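Local structure of cytolethal distending toxin protein B (Haemophilus ducreyi, 1SR4) at the interface of chains A and B and the interface of chains C and B. The protein acts as the DNase I-like nuclease subunit of a tripartite bacterial genotoxin, damaging host DNA, probably after delivery by its two lectin-like partner subunits. Coordinates in Å, arbitrary orientation; residue numbers count along the deposited sequence, not the author numbering. Chains: chain A, cytolethal distending toxin protein B; chain B, cytolethal distending toxin protein C; chain C, Cytolethal distending toxin subunit A.

Contacts 1 and 3 both join CdtB (chain A) to CdtC (chain B), yet their C-alpha centres lie about 23 Å apart and use opposite ends of chain B: residues 8, 9 and 11 near the N-terminus in contact 1, residues 156-158 at the last modelled residues in contact 3. Contact 2 joins CdtC to CdtA (chain C), about 22 Å from contact 3 and 37 Å from contact 1. No residue is shared; CdtC is the common chain. Its body pairs with CdtA while both tails reach onto the nuclease, consistent with a CdtA-CdtC heterodimer that holds and delivers CdtB.

Contact 1: the interface of chains A and B. Residues chain A 89, 120-122, 140; chain B 8-9, 11.
The N-terminal tail of CdtC lies along loops of the DNase I-like nuclease, held by a bidentate arginine-aspartate salt bridge and an inserted tyrosine. The guanidinium of A:Arg122 meets the carboxylate of B:Asp11 end-on, tip to tip, with the two planes 1° apart. NH1 donates to OD1 of B:Asp11 at 3.0 Å, and NH2 to its OD2 at the same length; both bonds are nearly straight at hydrogen and use syn lone pairs. The arginine CG, anti to its carbonyl carbon, lies over one face of B:Tyr9, offset toward the rim and 3.8 Å from the ring centroid; the bend at chi3 then turns the guanidinium toward B:Asp11, its plane 81° from the ring. CG2 of B:Thr8 lies over the opposite face. At the ring edge, in plane, is the carbonyl O of A:Gln120. The phenol OH of B:Tyr9 touches CB of A:Leu89 at 3.4 Å and bonds two waters: water 1, 2.6 Å from that OH, continues to the carbonyl O of A:Ser121, and water 3 to that of A:Leu89. Water 2 joins B:Asp11 OD1, 2.6 Å away, to the A:Gln120 carbonyl. A:Gln120 to A:Arg122 lead into strand 124-129, A:Leu89 follows strand 81-87 and A:Leu140 follows strand 132-138.

Contact 2: the interface of chains C and B. Residues chain C 64, 66-68, 194-197; chain B 23, 25, 28, 147-148.
B:Arg23 starts with CG beside its backbone N (chi1 -63°) and then runs extended from CG to NE, which carries its guanidinium across to chain C. C:Met64 places CG anti to its backbone N (chi1 179°), and with a nearly extended chi2 this carries SD to 3.9 Å from B:Arg23 CD; the bend at chi3 only turns CE. From the arginine tip, NH2 donates to the backbone carbonyl O of C:Gln66 at 2.8 Å; the donor stands above the carbonyl plane and the bond is bent, 137° at hydrogen. A weak bond runs from the same nitrogen to the phenol OH of C:Tyr194, 3.2 Å away. That hydroxyl in turn donates to the side-chain OE1 of C:Gln66 at 2.7 Å, on an in-plane lone pair, so C:Gln66 helps position the ring. On the other branch, B:Arg23 NH1 bonds the carbonyl O of B:Ala28 at 2.8 Å, nearly along the C=O axis, which helps fix the guanidinium's rotation. Apolar contacts flank it on the C:Tyr194 side and continue away from it: B:Pro148 slides past C:Tyr194 in the opposite direction, CD to CD1 3.9 Å, and B:Leu25 crosses C:Pro197 at about a right angle, its CD1 3.7 Å from CB of the proline. B:Leu147 spreads its branches, CD1 to C:Met64 SD and CD2 toward C:Ala196. Strands 62-65 and 193-196 of CdtA, of the ricin-type lectin family, thus face strands 19-24 and 144-147 of CdtC.

Contact 3: the interface of chains A and B. Residues chain A 205, 207, 209-210, 212, 214, 253; chain B 156-158.
The ring of A:Phe253 has the backbone N of A:His209 in plane at its edge, and its rim atom CE2 meets the CD1 methyl of B:Leu156 at 3.5 Å, the two side chains approaching tip to tip. CdtB is a member of the endonuclease/exonuclease/phosphatase family, and the C-terminal tail of CdtC packs on this loop surface by apolar and van der Waals contact, with no N or O near enough across the join to bond. B:Leu156 sets CG beside its backbone N (chi1 -63°, chi2 174°), splitting its methyls between two neighbours. CD1 points to the phenylalanine rim and lies 3.8 Å from the carbonyl O of A:His209; CD2 sits 3.4 Å from the carbonyl O of A:Arg210. Behind the fork, CB of B:Leu156 rests against CG of A:Pro207 at 3.8 Å. The same A:Pro207 CG reaches CD of B:Pro158 at 3.7 Å, the two pyrrolidine rings crossing obliquely, so A:Pro207 touches both B:Leu156 and B:Pro158. Farther along, CB of B:Pro158 is 3.7 Å from the carbonyl O of A:Gly212, while its CG approaches the carbonyl O of A:Thr205 at 4.0 Å. The loop residues A:Thr205 to A:Ile214 lie between strands 200-202 and 216-221, and A:Phe253 precedes strand 255-259.

Contact 1: the interface of chains A and B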
# COMPACT_ATOMS: atom_id res chain seq x y z
N LEU A 89 2.97 5.37 21.89
CA LEU A 89 2.00 5.99 22.78
C LEU A 89 1.07 5.03 23.52
O LEU A 89 0.74 5.25 24.69
CB LEU A 89 1.13 6.98 21.98
CG LEU A 89 1.88 8.08 21.24
CD1 LEU A 89 0.93 8.84 20.32
CD2 LEU A 89 2.53 9.02 22.23
N GLN A 120 -8.29 11.71 25.80
CA GLN A 120 -6.96 11.18 25.54
C GLN A 120 -6.54 11.42 24.10
O GLN A 120 -6.53 10.50 23.29
CB GLN A 120 -6.91 9.69 25.88
CG GLN A 120 -7.04 9.40 27.37
CD GLN A 120 -5.78 9.72 28.16
OE1 GLN A 120 -5.33 10.88 28.21
NE2 GLN A 120 -5.20 8.70 28.78
N SER A 121 -6.21 12.66 23.79
CA SER A 121 -5.78 12.98 22.45
C SER A 121 -4.32 12.62 22.29
O SER A 121 -3.58 12.46 23.27
CB SER A 121 -6.00 14.47 22.16
OG SER A 121 -5.21 15.28 23.00
N ARG A 122 -3.91 12.47 21.04
CA ARG A 122 -2.53 12.11 20.68
C ARG A 122 -1.79 13.32 20.11
O ARG A 122 -2.36 14.12 19.35
CB ARG A 122 -2.55 10.99 19.64
CG ARG A 122 -3.19 9.68 20.13
CD ARG A 122 -3.55 8.78 18.95
NE ARG A 122 -4.78 9.20 18.27
CZ ARG A 122 -6.01 8.97 18.72
NH1 ARG A 122 -6.20 8.32 19.86
NH2 ARG A 122 -7.07 9.36 18.02
N LEU A 140 -8.65 12.64 17.16
CA LEU A 140 -9.70 11.89 17.82
C LEU A 140 -10.80 11.43 16.87
O LEU A 140 -11.22 12.17 15.98
CB LEU A 140 -10.29 12.72 18.97
CG LEU A 140 -9.31 13.03 20.11
CD1 LEU A 140 -9.79 14.22 20.96
CD2 LEU A 140 -9.15 11.78 20.98
N THR B 8 -4.74 2.33 25.45
CA THR B 8 -4.63 3.64 26.09
C THR B 8 -5.56 4.62 25.38
O THR B 8 -5.92 5.65 25.92
CB THR B 8 -3.16 4.15 26.01
OG1 THR B 8 -2.33 3.27 26.78
CG2 THR B 8 -3.01 5.58 26.53
N TYR B 9 -5.97 4.28 24.16
CA TYR B 9 -6.83 5.17 23.38
C TYR B 9 -8.12 4.51 22.94
O TYR B 9 -8.27 4.10 21.79
CB TYR B 9 -6.05 5.66 22.16
CG TYR B 9 -4.81 6.43 22.54
CD1 TYR B 9 -4.90 7.74 23.01
CD2 TYR B 9 -3.55 5.84 22.47
CE1 TYR B 9 -3.76 8.44 23.41
CE2 TYR B 9 -2.42 6.51 22.87
CZ TYR B 9 -2.52 7.81 23.34
OH TYR B 9 -1.38 8.46 23.76
N ASP B 11 -10.86 5.59 21.93
CA ASP B 11 -11.65 6.16 20.85
C ASP B 11 -11.35 5.39 19.57
O ASP B 11 -12.08 5.48 18.59
CB ASP B 11 -11.34 7.66 20.64
CG ASP B 11 -9.93 7.92 20.12
OD1 ASP B 11 -8.97 7.52 20.80
OD2 ASP B 11 -9.78 8.53 19.04
O HOH W 1 -1.83 10.92 24.50
O HOH W 2 -8.51 8.43 23.17
O HOH W 3 0.42 7.68 25.97

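Contact 2: the interface of chains C and B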
# COMPACT_ATOMS: atom_id res chain seq x y z
N MET C 64 -5.27 -6.71 -13.15
CA MET C 64 -5.85 -8.04 -13.24
C MET C 64 -7.35 -8.06 -12.99
O MET C 64 -7.82 -7.51 -11.99
CB MET C 64 -5.16 -8.96 -12.21
CG MET C 64 -5.71 -10.40 -12.19
SD MET C 64 -5.13 -11.42 -10.78
CE MET C 64 -3.37 -11.62 -11.10
N GLN C 66 -11.10 -10.01 -12.30
CA GLN C 66 -11.47 -11.00 -11.30
C GLN C 66 -11.31 -12.44 -11.77
O GLN C 66 -11.33 -13.38 -10.96
CB GLN C 66 -12.91 -10.75 -10.85
CG GLN C 66 -13.08 -9.39 -10.19
CD GLN C 66 -14.02 -9.48 -9.02
OE1 GLN C 66 -13.61 -9.82 -7.91
NE2 GLN C 66 -15.29 -9.21 -9.27
N ASN C 67 -11.12 -12.59 -13.08
CA ASN C 67 -10.96 -13.90 -13.71
C ASN C 67 -9.47 -14.17 -13.96
O ASN C 67 -9.10 -15.17 -14.60
CB ASN C 67 -11.74 -13.95 -15.03
CG ASN C 67 -11.23 -12.94 -16.04
OD1 ASN C 67 -10.40 -12.08 -15.72
ND2 ASN C 67 -11.75 -13.02 -17.27
N GLY C 68 -8.62 -13.28 -13.44
CA GLY C 68 -7.17 -13.43 -13.58
C GLY C 68 -6.59 -12.87 -14.87
O GLY C 68 -5.36 -12.86 -15.05
N TYR C 194 -7.78 -5.58 -10.05
CA TYR C 194 -6.85 -5.58 -8.92
C TYR C 194 -5.52 -4.99 -9.38
O TYR C 194 -5.08 -5.21 -10.52
CB TYR C 194 -6.57 -7.00 -8.39
CG TYR C 194 -7.78 -7.92 -8.30
CD1 TYR C 194 -8.94 -7.53 -7.63
CD2 TYR C 194 -7.74 -9.19 -8.88
CE1 TYR C 194 -10.05 -8.43 -7.52
CE2 TYR C 194 -8.84 -10.08 -8.78
CZ TYR C 194 -9.98 -9.69 -8.10
OH TYR C 194 -11.04 -10.57 -8.01
N LEU C 195 -4.88 -4.24 -8.49
CA LEU C 195 -3.57 -3.66 -8.76
C LEU C 195 -2.68 -4.82 -8.32
O LEU C 195 -2.55 -5.09 -7.12
CB LEU C 195 -3.39 -2.40 -7.89
CG LEU C 195 -4.46 -1.34 -8.26
CD1 LEU C 195 -4.47 -0.19 -7.29
CD2 LEU C 195 -4.19 -0.86 -9.66
N ALA C 196 -2.07 -5.50 -9.29
CA ALA C 196 -1.29 -6.71 -9.01
C ALA C 196 0.18 -6.69 -9.39
O ALA C 196 0.63 -5.80 -10.13
CB ALA C 196 -2.01 -7.93 -9.72
N PRO C 197 0.96 -7.68 -8.91
CA PRO C 197 2.39 -7.72 -9.25
C PRO C 197 2.52 -7.95 -10.76
O PRO C 197 1.64 -8.55 -11.38
CB PRO C 197 2.91 -8.93 -8.46
CG PRO C 197 1.91 -9.08 -7.32
CD PRO C 197 0.60 -8.80 -8.02
N ARG B 23 -3.89 -15.87 -4.84
CA ARG B 23 -3.81 -16.37 -6.21
C ARG B 23 -2.39 -16.67 -6.68
O ARG B 23 -1.45 -15.93 -6.41
CB ARG B 23 -4.40 -15.35 -7.20
CG ARG B 23 -5.88 -15.04 -7.05
CD ARG B 23 -6.29 -13.96 -8.04
NE ARG B 23 -7.68 -13.54 -7.91
CZ ARG B 23 -8.67 -13.94 -8.70
NH1 ARG B 23 -8.43 -14.78 -9.70
NH2 ARG B 23 -9.91 -13.48 -8.50
N LEU B 25 0.41 -16.51 -9.26
CA LEU B 25 0.59 -15.56 -10.35
C LEU B 25 0.76 -16.27 -11.68
O LEU B 25 0.71 -15.65 -12.74
CB LEU B 25 1.79 -14.64 -10.09
CG LEU B 25 1.58 -13.71 -8.90
CD1 LEU B 25 2.62 -12.59 -8.97
CD2 LEU B 25 0.16 -13.12 -8.92
N ALA B 28 -3.30 -17.73 -11.83
CA ALA B 28 -4.27 -16.68 -11.49
C ALA B 28 -5.50 -17.25 -10.77
O ALA B 28 -6.46 -16.54 -10.50
CB ALA B 28 -4.73 -15.93 -12.74
N LEU B 147 -4.22 -10.64 -2.82
CA LEU B 147 -5.08 -9.65 -3.46
C LEU B 147 -6.46 -9.43 -2.86
O LEU B 147 -6.88 -10.15 -1.96
CB LEU B 147 -5.23 -10.06 -4.94
CG LEU B 147 -3.92 -10.13 -5.74
CD1 LEU B 147 -4.08 -10.97 -7.01
CD2 LEU B 147 -3.47 -8.72 -6.10
N PRO B 148 -7.19 -8.41 -3.37
CA PRO B 148 -8.53 -8.15 -2.85
C PRO B 148 -9.35 -9.44 -3.00
O PRO B 148 -9.12 -10.23 -3.92
CB PRO B 148 -9.04 -7.01 -3.74
CG PRO B 148 -7.76 -6.25 -4.10
CD PRO B 148 -6.80 -7.40 -4.38

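Contact 3: the interface of chains A and B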
# COMPACT_ATOMS: atom_id res chain seq x y z
N THR A 205 -10.07 13.89 -3.35
CA THR A 205 -11.51 14.11 -3.44
C THR A 205 -12.12 12.71 -3.50
O THR A 205 -13.33 12.55 -3.63
CB THR A 205 -11.94 14.88 -4.71
OG1 THR A 205 -11.43 14.21 -5.86
CG2 THR A 205 -11.44 16.33 -4.66
N PRO A 207 -12.49 8.86 -1.64
CA PRO A 207 -12.51 8.31 -0.28
C PRO A 207 -11.13 7.77 0.15
O PRO A 207 -10.37 7.27 -0.69
CB PRO A 207 -13.54 7.18 -0.39
CG PRO A 207 -14.51 7.70 -1.43
CD PRO A 207 -13.58 8.31 -2.47
N HIS A 209 -11.05 5.99 3.15
CA HIS A 209 -11.47 4.99 4.14
C HIS A 209 -12.66 4.24 3.56
O HIS A 209 -13.40 4.80 2.75
CB HIS A 209 -11.84 5.69 5.44
CG HIS A 209 -12.26 4.76 6.54
ND1 HIS A 209 -13.55 4.73 7.03
CD2 HIS A 209 -11.56 3.87 7.28
CE1 HIS A 209 -13.62 3.85 8.01
NE2 HIS A 209 -12.43 3.31 8.19
N ARG A 210 -12.86 2.99 3.96
CA ARG A 210 -13.93 2.21 3.39
C ARG A 210 -15.33 2.63 3.76
O ARG A 210 -16.31 2.06 3.29
CB ARG A 210 -13.67 0.72 3.66
CG ARG A 210 -12.45 0.22 2.84
CD ARG A 210 -12.20 -1.29 2.93
NE ARG A 210 -10.86 -1.63 2.44
CZ ARG A 210 -10.47 -2.86 2.09
NH1 ARG A 210 -11.32 -3.88 2.18
NH2 ARG A 210 -9.22 -3.06 1.66
N GLY A 212 -16.25 5.47 2.96
CA GLY A 212 -16.53 6.38 1.88
C GLY A 212 -16.03 7.78 2.24
O GLY A 212 -15.95 8.67 1.39
N ILE A 214 -13.45 10.95 3.53
CA ILE A 214 -12.10 11.44 3.23
C ILE A 214 -11.57 11.86 4.62
O ILE A 214 -11.93 12.92 5.14
CB ILE A 214 -12.13 12.64 2.26
CG1 ILE A 214 -12.77 12.22 0.92
CG2 ILE A 214 -10.70 13.13 1.98
CD1 ILE A 214 -13.18 13.38 0.03
N PHE A 253 -6.92 3.88 2.87
CA PHE A 253 -6.13 3.81 1.65
C PHE A 253 -4.95 4.77 1.83
O PHE A 253 -5.11 5.86 2.37
CB PHE A 253 -7.00 4.24 0.46
CG PHE A 253 -8.10 3.26 0.14
CD1 PHE A 253 -7.87 2.22 -0.76
CD2 PHE A 253 -9.32 3.33 0.78
CE1 PHE A 253 -8.84 1.27 -1.01
CE2 PHE A 253 -10.31 2.38 0.53
CZ PHE A 253 -10.06 1.34 -0.37
N LEU B 156 -16.74 3.05 -3.64
CA LEU B 156 -16.86 3.94 -2.49
C LEU B 156 -17.28 5.33 -2.95
O LEU B 156 -16.73 5.87 -3.91
CB LEU B 156 -15.52 4.02 -1.73
CG LEU B 156 -15.04 2.71 -1.11
CD1 LEU B 156 -13.65 2.89 -0.52
CD2 LEU B 156 -16.02 2.24 -0.07
N ILE B 157 -18.25 5.91 -2.25
CA ILE B 157 -18.76 7.24 -2.58
C ILE B 157 -18.58 8.20 -1.42
O ILE B 157 -19.05 7.94 -0.32
CB ILE B 157 -20.26 7.17 -2.93
CG1 ILE B 157 -20.47 6.17 -4.07
CG2 ILE B 157 -20.78 8.56 -3.32
CD1 ILE B 157 -21.95 5.92 -4.37
N PRO B 158 -17.90 9.34 -1.65
CA PRO B 158 -17.70 10.31 -0.57
C PRO B 158 -19.00 11.04 -0.25
O PRO B 158 -19.82 11.19 -1.18
CB PRO B 158 -16.63 11.24 -1.16
CG PRO B 158 -16.96 11.24 -2.63
CD PRO B 158 -17.26 9.77 -2.90